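PDB 6CTZ: gentamicin resistance protein from Enterococcus gallinarum, which probably confers resistance to aminoglycosides such as gentamicin and kanamycin by phosphorylating their 2''-hydroxyl group at the expense of a guanosine nucleotide. Local coordinates for residues N143-L148 with V262-V267; R165-L170 with E291-N296; I220-Y225 with I255-L260. The protein carries 2 engineered substitutions. All blocks are in the same frame, centred on the assembly; numbering follows the deposited sequence. Where two conformers were deposited one is given.

Contact 1: residues N143-L148 with V262-V267; sequences NKILLL and VTFDQV. With KAN (kanamycin a), chain E.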
loop_
_atom_site.group_PDB
_atom_site.type_symbol
_atom_site.label_atom_id
_atom_site.label_comp_id
_atom_site.label_asym_id
_atom_site.label_seq_id
_atom_site.Cartn_x
_atom_site.Cartn_y
_atom_site.Cartn_z
ATOM N N ASN A 143 18.812 -2.069 -2.344
ATOM C CA ASN A 143 19.034 -3.421 -2.847
ATOM C C ASN A 143 17.799 -3.968 -3.561
ATOM O O ASN A 143 17.921 -4.706 -4.545
ATOM C CB ASN A 143 19.448 -4.335 -1.697
ATOM C CG ASN A 143 19.597 -5.773 -2.129
ATOM O OD1 ASN A 143 20.554 -6.130 -2.820
ATOM N ND2 ASN A 143 18.651 -6.611 -1.727
ATOM N N LYS A 144 16.602 -3.620 -3.083
ATOM C CA LYS A 144 15.381 -4.059 -3.755
ATOM C C LYS A 144 15.299 -3.491 -5.169
ATOM O O LYS A 144 14.910 -4.190 -6.111
ATOM C CB LYS A 144 14.164 -3.637 -2.934
ATOM C CG LYS A 144 12.824 -4.103 -3.488
ATOM C CD LYS A 144 11.695 -3.767 -2.523
ATOM C CE LYS A 144 10.367 -4.340 -2.996
ATOM N NZ LYS A 144 9.275 -4.121 -2.001
ATOM N N ILE A 145 15.674 -2.221 -5.337
ATOM C CA ILE A 145 15.625 -1.605 -6.658
ATOM C C ILE A 145 16.725 -2.159 -7.557
ATOM O O ILE A 145 16.534 -2.299 -8.773
ATOM C CB ILE A 145 15.651 -0.074 -6.504
ATOM C CG1 ILE A 145 14.336 0.389 -5.866
ATOM C CG2 ILE A 145 15.915 0.622 -7.849
ATOM C CD1 ILE A 145 14.368 1.794 -5.280
ATOM N N LEU A 146 17.876 -2.512 -6.982
ATOM C CA LEU A 146 18.912 -3.182 -7.760
ATOM C C LEU A 146 18.400 -4.501 -8.330
ATOM O O LEU A 146 18.566 -4.782 -9.523
ATOM C CB LEU A 146 20.146 -3.407 -6.890
ATOM C CG LEU A 146 21.298 -4.172 -7.539
ATOM C CD1 LEU A 146 21.838 -3.408 -8.735
ATOM C CD2 LEU A 146 22.398 -4.439 -6.523
ATOM N N LEU A 147 17.763 -5.320 -7.487
ATOM C CA LEU A 147 17.191 -6.576 -7.962
ATOM C C LEU A 147 16.125 -6.330 -9.022
ATOM O O LEU A 147 16.029 -7.076 -10.005
ATOM C CB LEU A 147 16.606 -7.357 -6.788
ATOM C CG LEU A 147 17.626 -7.855 -5.765
ATOM C CD1 LEU A 147 16.924 -8.482 -4.575
ATOM C CD2 LEU A 147 18.574 -8.844 -6.417
ATOM N N LEU A 148 15.314 -5.286 -8.837
ATOM C CA LEU A 148 14.310 -4.943 -9.838
ATOM C C LEU A 148 14.954 -4.611 -11.175
ATOM O O LEU A 148 14.493 -5.074 -12.220
ATOM C CB LEU A 148 13.458 -3.774 -9.349
ATOM C CG LEU A 148 12.335 -3.322 -10.280
ATOM C CD1 LEU A 148 11.285 -4.410 -10.391
ATOM C CD2 LEU A 148 11.709 -2.035 -9.776
ATOM N N VAL A 262 7.827 6.027 -8.431
ATOM C CA VAL A 262 6.654 5.811 -9.280
ATOM C C VAL A 262 7.041 5.072 -10.554
ATOM O O VAL A 262 6.334 4.157 -10.989
ATOM C CB VAL A 262 5.915 7.132 -9.573
ATOM C CG1 VAL A 262 4.830 6.920 -10.617
ATOM C CG2 VAL A 262 5.300 7.696 -8.305
ATOM N N THR A 263 8.154 5.471 -11.188
ATOM C CA THR A 263 8.648 4.727 -12.348
ATOM C C THR A 263 8.856 3.259 -11.997
ATOM O O THR A 263 8.426 2.363 -12.733
ATOM C CB THR A 263 9.962 5.329 -12.861
ATOM O OG1 THR A 263 9.764 6.702 -13.232
ATOM C CG2 THR A 263 10.488 4.526 -14.077
ATOM N N PHE A 264 9.521 2.996 -10.872
ATOM C CA PHE A 264 9.799 1.614 -10.504
ATOM C C PHE A 264 8.511 0.858 -10.206
ATOM O O PHE A 264 8.415 -0.340 -10.500
ATOM C CB PHE A 264 10.766 1.569 -9.319
ATOM C CG PHE A 264 12.035 2.358 -9.543
ATOM C CD1 PHE A 264 12.550 2.538 -10.824
ATOM C CD2 PHE A 264 12.700 2.936 -8.475
ATOM C CE1 PHE A 264 13.710 3.277 -11.028
ATOM C CE2 PHE A 264 13.851 3.684 -8.673
ATOM C CZ PHE A 264 14.360 3.845 -9.949
ATOM N N ASP A 265 7.505 1.546 -9.659
ATOM C CA ASP A 265 6.203 0.915 -9.462
ATOM C C ASP A 265 5.580 0.491 -10.787
ATOM O O ASP A 265 4.991 -0.594 -10.881
ATOM C CB ASP A 265 5.265 1.852 -8.703
ATOM C CG ASP A 265 3.902 1.235 -8.477
ATOM O OD1 ASP A 265 3.826 0.195 -7.794
ATOM O OD2 ASP A 265 2.902 1.777 -8.990
ATOM N N GLN A 266 5.706 1.306 -11.827
ATOM C CA GLN A 266 5.167 0.959 -13.123
ATOM C C GLN A 266 5.873 -0.286 -13.665
ATOM O O GLN A 266 5.237 -1.128 -14.203
ATOM C CB GLN A 266 5.206 2.126 -14.088
ATOM C CG GLN A 266 4.438 3.356 -13.687
ATOM C CD GLN A 266 3.009 3.097 -13.249
ATOM O OE1 GLN A 266 2.763 2.300 -12.413
ATOM N NE2 GLN A 266 2.117 3.776 -13.781
ATOM N N VAL A 267 7.171 -0.406 -13.485
ATOM C CA VAL A 267 7.922 -1.587 -13.889
ATOM C C VAL A 267 7.413 -2.782 -13.112
ATOM O O VAL A 267 7.183 -3.812 -13.680
ATOM C CB VAL A 267 9.424 -1.399 -13.581
ATOM C CG1 VAL A 267 10.201 -2.680 -13.641
ATOM C CG2 VAL A 267 9.988 -0.394 -14.509
HETATM C C1 KAN E . -1.244 0.120 -10.520
HETATM C C2 KAN E . -0.467 0.863 -11.607
HETATM C C3 KAN E . -1.249 2.084 -12.043
HETATM C C4 KAN E . -2.597 1.602 -12.554
HETATM C C5 KAN E . -3.348 0.824 -11.477
HETATM C C6 KAN E . -4.663 0.258 -12.002
HETATM C C7 KAN E . -1.443 0.291 -5.227
HETATM C C8 KAN E . -1.286 -0.962 -6.083
HETATM C C9 KAN E . -0.846 -0.579 -7.500
HETATM C C10 KAN E . -1.812 0.414 -8.146
HETATM C C11 KAN E . -2.008 1.634 -7.243
HETATM C C12 KAN E . -2.471 1.228 -5.849
HETATM C C13 KAN E . -0.311 -3.159 -5.726
HETATM C C14 KAN E . 0.069 -3.973 -4.500
HETATM C C15 KAN E . 1.475 -3.561 -4.054
HETATM C C16 KAN E . 2.451 -3.739 -5.211
HETATM C C17 KAN E . 1.951 -2.983 -6.427
HETATM C C18 KAN E . 2.857 -3.271 -7.613
HETATM N N1 KAN E . -5.286 -0.508 -10.939
HETATM N N2 KAN E . -2.973 2.567 -7.816
HETATM N N3 KAN E . -1.839 -0.090 -3.872
HETATM N N4 KAN E . 1.939 -4.321 -2.899
HETATM O O5 KAN E . -2.570 -0.241 -10.919
HETATM O O6 KAN E . 0.803 1.258 -11.080
HETATM O O7 KAN E . -0.559 2.789 -13.080
HETATM O O8 KAN E . -3.372 2.734 -12.955
HETATM O O9 KAN E . -1.270 0.950 -9.355
HETATM O O10 KAN E . -0.807 -1.762 -8.315
HETATM O O11 KAN E . -0.300 -1.765 -5.418
HETATM O O12 KAN E . 0.640 -3.413 -6.756
HETATM O O13 KAN E . -0.919 -3.747 -3.491
HETATM O O14 KAN E . 3.758 -3.233 -4.887
HETATM O O15 KAN E . 2.381 -2.550 -8.754
#
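Q266 NE2 donates to kanamycin O7 over 2.9 Å with an N-H...O angle of 161°, and the face of helix 251-276 turned from the drug packs, through F264 and V267, against I145 and L148. This is a helix-helix contact in the helical part of an aminoglycoside phosphotransferase, an enzyme with a protein-kinase-like fold. The short segments cross at 46° with axes 11.4 Å apart. Glutamine suits the pocket because its amide can donate through NE2 while OE1, beside it, could accept from a drug hydroxyl. With CG anti to the backbone N (chi1 -180°), the D265 carboxylate swings to the drug side, where OD1 takes a weak bond from kanamycin O15 while Y229 OH also binds it.

On the opposite flank the contact is wholly apolar. I145 crosses the F264 side chain at about a right angle, its CG2 lying 4.1 Å from the ring centroid and displaced toward the rim, a CH-pi contact over one face. I145 CD1 reaches F264 CD2 at 3.8 Å, beside the rim. F172 also stacks with F264, joining helix 162-176 to this core. L148 divides its two methyls: CD2 lies 3.8 Å from F264 CB, and CD1 lies 3.8 Å from V267 CG1.

Contact 2: residues R165-L170 with E291-N296; sequences RDYLTL and EDKANN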
loop_
_atom_site.group_PDB
_atom_site.type_symbol
_atom_site.label_atom_id
_atom_site.label_comp_id
_atom_site.label_asym_id
_atom_site.label_seq_id
_atom_site.Cartn_x
_atom_site.Cartn_y
_atom_site.Cartn_z
ATOM N N ARG A 165 13.586 1.728 -23.287
ATOM C CA ARG A 165 14.639 1.093 -22.500
ATOM C C ARG A 165 15.658 2.120 -22.023
ATOM O O ARG A 165 16.070 2.100 -20.857
ATOM C CB ARG A 165 15.336 -0.002 -23.313
ATOM C CG ARG A 165 16.427 -0.724 -22.528
ATOM C CD ARG A 165 17.076 -1.816 -23.353
ATOM N NE ARG A 165 17.948 -1.270 -24.384
ATOM C CZ ARG A 165 18.344 -1.945 -25.459
ATOM N NH1 ARG A 165 17.926 -3.194 -25.664
ATOM N NH2 ARG A 165 19.141 -1.364 -26.341
ATOM N N ASP A 166 16.067 3.032 -22.913
ATOM C CA ASP A 166 17.009 4.079 -22.530
ATOM C C ASP A 166 16.450 4.930 -21.398
ATOM O O ASP A 166 17.180 5.299 -20.473
ATOM C CB ASP A 166 17.337 4.969 -23.732
ATOM C CG ASP A 166 18.058 4.227 -24.850
ATOM O OD1 ASP A 166 18.605 3.129 -24.609
ATOM O OD2 ASP A 166 18.080 4.758 -25.980
ATOM N N TYR A 167 15.157 5.260 -21.464
ATOM C CA TYR A 167 14.511 6.015 -20.393
ATOM C C TYR A 167 14.560 5.255 -19.072
ATOM O O TYR A 167 14.929 5.812 -18.035
ATOM C CB TYR A 167 13.065 6.330 -20.780
ATOM C CG TYR A 167 12.214 6.841 -19.643
ATOM C CD1 TYR A 167 12.333 8.149 -19.201
ATOM C CD2 TYR A 167 11.290 6.012 -19.007
ATOM C CE1 TYR A 167 11.555 8.626 -18.154
ATOM C CE2 TYR A 167 10.507 6.481 -17.959
ATOM C CZ TYR A 167 10.644 7.793 -17.540
ATOM O OH TYR A 167 9.879 8.272 -16.505
ATOM N N LEU A 168 14.196 3.971 -19.089
ATOM C CA LEU A 168 14.205 3.208 -17.848
ATOM C C LEU A 168 15.609 3.084 -17.269
ATOM O O LEU A 168 15.790 3.177 -16.053
ATOM C CB LEU A 168 13.567 1.836 -18.051
ATOM C CG LEU A 168 12.054 1.836 -18.257
ATOM C CD1 LEU A 168 11.583 0.413 -18.447
ATOM C CD2 LEU A 168 11.334 2.483 -17.076
ATOM N N THR A 169 16.615 2.845 -18.112
ATOM C CA THR A 169 17.980 2.777 -17.604
ATOM C C THR A 169 18.390 4.095 -16.957
ATOM O O THR A 169 19.041 4.108 -15.904
ATOM C CB THR A 169 18.934 2.415 -18.738
ATOM O OG1 THR A 169 18.574 1.131 -19.261
ATOM C CG2 THR A 169 20.372 2.381 -18.237
ATOM N N LEU A 170 18.005 5.216 -17.575
ATOM C CA LEU A 170 18.274 6.532 -17.004
ATOM C C LEU A 170 17.637 6.671 -15.628
ATOM O O LEU A 170 18.267 7.169 -14.690
ATOM C CB LEU A 170 17.731 7.610 -17.941
ATOM C CG LEU A 170 17.732 9.043 -17.401
ATOM C CD1 LEU A 170 19.144 9.553 -17.136
ATOM C CD2 LEU A 170 16.987 9.959 -18.351
ATOM N N GLU A 291 3.514 6.154 -20.735
ATOM C CA GLU A 291 2.928 7.352 -20.139
ATOM C C GLU A 291 3.827 7.940 -19.057
ATOM O O GLU A 291 3.904 9.164 -18.908
ATOM C CB GLU A 291 1.540 7.040 -19.581
ATOM C CG GLU A 291 0.557 6.574 -20.641
ATOM C CD GLU A 291 -0.841 6.362 -20.098
ATOM O OE1 GLU A 291 -1.802 6.416 -20.896
ATOM O OE2 GLU A 291 -0.984 6.144 -18.876
ATOM N N ASP A 292 4.505 7.088 -18.283
ATOM C CA ASP A 292 5.443 7.581 -17.277
ATOM C C ASP A 292 6.531 8.436 -17.922
ATOM O O ASP A 292 6.847 9.532 -17.440
ATOM C CB ASP A 292 6.056 6.398 -16.529
ATOM C CG ASP A 292 6.824 6.820 -15.296
ATOM O OD1 ASP A 292 6.179 7.146 -14.281
ATOM O OD2 ASP A 292 8.073 6.807 -15.329
ATOM N N LYS A 293 7.109 7.953 -19.027
ATOM C CA LYS A 293 8.133 8.721 -19.727
ATOM C C LYS A 293 7.563 10.021 -20.276
ATOM O O LYS A 293 8.180 11.084 -20.142
ATOM C CB LYS A 293 8.735 7.876 -20.850
ATOM C CG LYS A 293 9.746 8.614 -21.716
ATOM C CD LYS A 293 10.336 7.688 -22.771
ATOM C CE LYS A 293 11.431 8.371 -23.582
ATOM N NZ LYS A 293 10.901 9.459 -24.453
ATOM N N ALA A 294 6.376 9.958 -20.884
ATOM C CA ALA A 294 5.780 11.155 -21.467
ATOM C C ALA A 294 5.441 12.185 -20.397
ATOM O O ALA A 294 5.579 13.393 -20.623
ATOM C CB ALA A 294 4.540 10.781 -22.278
ATOM N N ASN A 295 5.010 11.728 -19.220
ATOM C CA ASN A 295 4.645 12.663 -18.159
ATOM C C ASN A 295 5.862 13.356 -17.562
ATOM O O ASN A 295 5.775 14.526 -17.171
ATOM C CB ASN A 295 3.859 11.946 -17.062
ATOM C CG ASN A 295 2.463 11.551 -17.506
ATOM O OD1 ASN A 295 1.950 12.055 -18.506
ATOM N ND2 ASN A 295 1.839 10.650 -16.759
ATOM N N ASN A 296 6.999 12.665 -17.480
ATOM C CA ASN A 296 8.176 13.238 -16.838
ATOM C C ASN A 296 9.022 14.094 -17.771
ATOM O O ASN A 296 9.601 15.090 -17.323
ATOM C CB ASN A 296 9.028 12.137 -16.203
ATOM C CG ASN A 296 8.385 11.556 -14.961
ATOM O OD1 ASN A 296 7.801 12.282 -14.157
ATOM N ND2 ASN A 296 8.476 10.248 -14.803
#
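Y167 is clasped by three residues of helix 279-296. Its OH donates to D292 OD2 over 2.6 Å, and N296 ND2 donates to the same OH over 3.0 Å with an N-H...O angle of 167°. The hydroxyl thus gives one bond and takes another, which fixes the far end of the ring. Its oxygen lies in the N296 amide plane, and the amide is turned only 27° from the ring, whereas the same oxygen meets D292 OD2 from above the carboxylate plane. K293 closes over one ring face: its CB sits 3.6 Å from the Y167 centroid, almost on the normal, and its CG and CD run back along the tyrosine toward Y167 CB. A lysine fits here because its aliphatic stem covers the ring while the charged end leads away.

Y167 CG is anti to the backbone N (chi1 167°), which sends the long side chain across to helix 279-296, whose segment axis passes 10.7 Å away. In the second shell T263 OG1 also binds D292 OD2, giving this carboxylate oxygen a second hydroxyl partner. Helix 251-276 therefore lies against both partners: T263 touches Y167 and L168, V262 touches D292, and L168 also packs on V267.

Contact 3: residues I220-Y225 with I255-L260; sequences ISDPDY and IRKVSL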
loop_
_atom_site.group_PDB
_atom_site.type_symbol
_atom_site.label_atom_id
_atom_site.label_comp_id
_atom_site.label_asym_id
_atom_site.label_seq_id
_atom_site.Cartn_x
_atom_site.Cartn_y
_atom_site.Cartn_z
ATOM N N ILE A 220 10.271 -2.095 7.540
ATOM C CA ILE A 220 11.236 -1.106 8.009
ATOM C C ILE A 220 12.016 -0.689 6.769
ATOM O O ILE A 220 12.789 -1.482 6.218
ATOM C CB ILE A 220 12.170 -1.676 9.086
ATOM C CG1 ILE A 220 11.357 -2.236 10.263
ATOM C CG2 ILE A 220 13.159 -0.601 9.527
ATOM C CD1 ILE A 220 10.366 -1.262 10.839
ATOM N N SER A 221 11.764 0.522 6.283
ATOM C CA SER A 221 12.308 0.911 4.988
ATOM C C SER A 221 12.378 2.433 4.908
ATOM O O SER A 221 12.340 3.126 5.931
ATOM C CB SER A 221 11.459 0.301 3.858
ATOM O OG SER A 221 12.125 0.388 2.612
ATOM N N ASP A 222 12.477 2.947 3.696
ATOM C CA ASP A 222 12.624 4.378 3.494
ATOM C C ASP A 222 11.271 5.051 3.697
ATOM O O ASP A 222 10.329 4.751 2.955
ATOM C CB ASP A 222 13.110 4.615 2.071
ATOM C CG ASP A 222 13.462 6.060 1.792
ATOM O OD1 ASP A 222 13.007 6.975 2.523
ATOM O OD2 ASP A 222 14.195 6.279 0.811
ATOM N N PRO A 223 11.131 5.960 4.670
ATOM C CA PRO A 223 9.826 6.614 4.872
ATOM C C PRO A 223 9.323 7.351 3.646
ATOM O O PRO A 223 8.107 7.513 3.479
ATOM C CB PRO A 223 10.079 7.552 6.060
ATOM C CG PRO A 223 11.577 7.795 6.034
ATOM C CD PRO A 223 12.156 6.482 5.595
ATOM N N ASP A 224 10.217 7.804 2.765
ATOM C CA ASP A 224 9.754 8.472 1.552
ATOM C C ASP A 224 8.967 7.545 0.638
ATOM O O ASP A 224 8.234 8.029 -0.239
ATOM C CB ASP A 224 10.938 9.073 0.801
ATOM C CG ASP A 224 11.609 10.195 1.567
ATOM O OD1 ASP A 224 10.946 10.817 2.424
ATOM O OD2 ASP A 224 12.796 10.476 1.299
ATOM N N TYR A 225 9.108 6.224 0.798
ATOM C CA TYR A 225 8.322 5.319 -0.034
ATOM C C TYR A 225 6.823 5.481 0.207
ATOM O O TYR A 225 6.021 5.230 -0.701
ATOM C CB TYR A 225 8.740 3.852 0.155
ATOM C CG TYR A 225 8.095 3.004 -0.903
ATOM C CD1 TYR A 225 8.638 2.942 -2.181
ATOM C CD2 TYR A 225 6.902 2.316 -0.655
ATOM C CE1 TYR A 225 8.036 2.204 -3.182
ATOM C CE2 TYR A 225 6.288 1.573 -1.656
ATOM C CZ TYR A 225 6.868 1.517 -2.916
ATOM O OH TYR A 225 6.270 0.795 -3.922
ATOM N N ILE A 255 10.204 15.316 -4.468
ATOM C CA ILE A 255 9.247 14.891 -5.489
ATOM C C ILE A 255 9.950 14.111 -6.591
ATOM O O ILE A 255 9.429 13.107 -7.091
ATOM C CB ILE A 255 8.452 16.093 -6.035
ATOM C CG1 ILE A 255 7.407 16.555 -5.019
ATOM C CG2 ILE A 255 7.824 15.776 -7.393
ATOM C CD1 ILE A 255 6.210 15.602 -4.860
ATOM N N ARG A 256 11.145 14.557 -6.994
ATOM C CA ARG A 256 11.915 13.790 -7.970
ATOM C C ARG A 256 12.193 12.380 -7.457
ATOM O O ARG A 256 11.986 11.392 -8.175
ATOM C CB ARG A 256 13.216 14.512 -8.322
ATOM C CG ARG A 256 14.120 13.675 -9.219
ATOM C CD ARG A 256 13.471 13.324 -10.555
ATOM N NE ARG A 256 13.043 14.509 -11.297
ATOM C CZ ARG A 256 13.818 15.205 -12.120
ATOM N NH1 ARG A 256 15.079 14.842 -12.329
ATOM N NH2 ARG A 256 13.321 16.266 -12.736
ATOM N N LYS A 257 12.642 12.266 -6.205
ATOM C CA LYS A 257 12.883 10.949 -5.624
ATOM C C LYS A 257 11.628 10.082 -5.666
ATOM O O LYS A 257 11.674 8.919 -6.085
ATOM C CB LYS A 257 13.348 11.106 -4.182
ATOM C CG LYS A 257 13.698 9.793 -3.517
ATOM C CD LYS A 257 14.096 9.985 -2.068
ATOM C CE LYS A 257 14.301 8.654 -1.374
ATOM N NZ LYS A 257 14.679 8.823 0.056
ATOM N N VAL A 258 10.495 10.635 -5.224
ATOM C CA VAL A 258 9.268 9.844 -5.222
ATOM C C VAL A 258 8.846 9.501 -6.649
ATOM O O VAL A 258 8.327 8.408 -6.904
ATOM C CB VAL A 258 8.162 10.566 -4.430
ATOM C CG1 VAL A 258 6.877 9.736 -4.436
ATOM C CG2 VAL A 258 8.599 10.783 -3.006
ATOM N N SER A 259 9.087 10.405 -7.606
ATOM C CA SER A 259 8.731 10.110 -8.986
ATOM C C SER A 259 9.553 8.948 -9.528
ATOM O O SER A 259 9.068 8.187 -10.373
ATOM C CB SER A 259 8.894 11.360 -9.856
ATOM O OG SER A 259 10.246 11.569 -10.228
ATOM N N LEU A 260 10.800 8.800 -9.062
ATOM C CA LEU A 260 11.587 7.625 -9.420
ATOM C C LEU A 260 10.933 6.356 -8.875
ATOM O O LEU A 260 10.797 5.359 -9.593
ATOM C CB LEU A 260 13.027 7.779 -8.926
ATOM C CG LEU A 260 13.836 8.846 -9.682
ATOM C CD1 LEU A 260 15.059 9.285 -8.868
ATOM C CD2 LEU A 260 14.257 8.377 -11.064
#
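K257 NZ is held between two carboxylates, donating to D222 OD2 at 2.7 Å and to D224 OD2 at 2.8 Å. These salt bridges are the tight part of the contact, and they make a small network of one cation and two anions. The lysine chain is extended from CB to NZ, with CG anti to the backbone N (chi1 -177°), and this full reach carries the ammonium from helix 251-276 to the loop. D222 comes from the opposite direction and uses the syn lone pair of OD2; D224 crosses the lysine at about a right angle and is met on the anti side of OD2, 16° out of the carboxylate plane. Two nearby carboxylates would probably keep the buried lysine charged, and the lysine in turn would ease the repulsion between them.

D222 is also kept in place by its own loop. Its OD1 accepts from D224 N at 2.9 Å, forming an Asx turn, so one carboxylate serves the loop with one oxygen and the helix with the other.

The looser side is formed by buried V258, whose CG2 only rests 3.9 Å from D224 O. D224 itself is partly exposed, and its nearest side-chain atom is about 4 Å from that of E248, a magnesium ligand in a structure of this protein, though no ion is bound there in this model.

D222 precedes P223, where a 3-10 segment begins, and Y225 N bonds D222 O. The S221-D222-P223 segment, downstream of the magnesium ligand D214, is consistent with the place of the Gly-Asp-Pro segment in other aminoglycoside phosphotransferases.

Overall arrangement
Following the chain, 143-148 comes first and 165-170 next, on successive helices. Segment 220-225 follows in the loop before helix 228-234, and its partner 255-260 lies only 30 residues on, so contact 3 closes the shortest loop. It is nested inside the loops of both other contacts. Helix 251-276 then supplies 262-267, which closes contact 1, and the last helix supplies 291-296, which closes contact 2; these two loops cross. Contacts 1 and 3 share helix 251-276, and contacts 1 and 2 touch through T263 and D292. Together they tie helices 141-155, 162-176 and 279-296, and the loop 220-225, around helix 251-276 beside the kanamycin site.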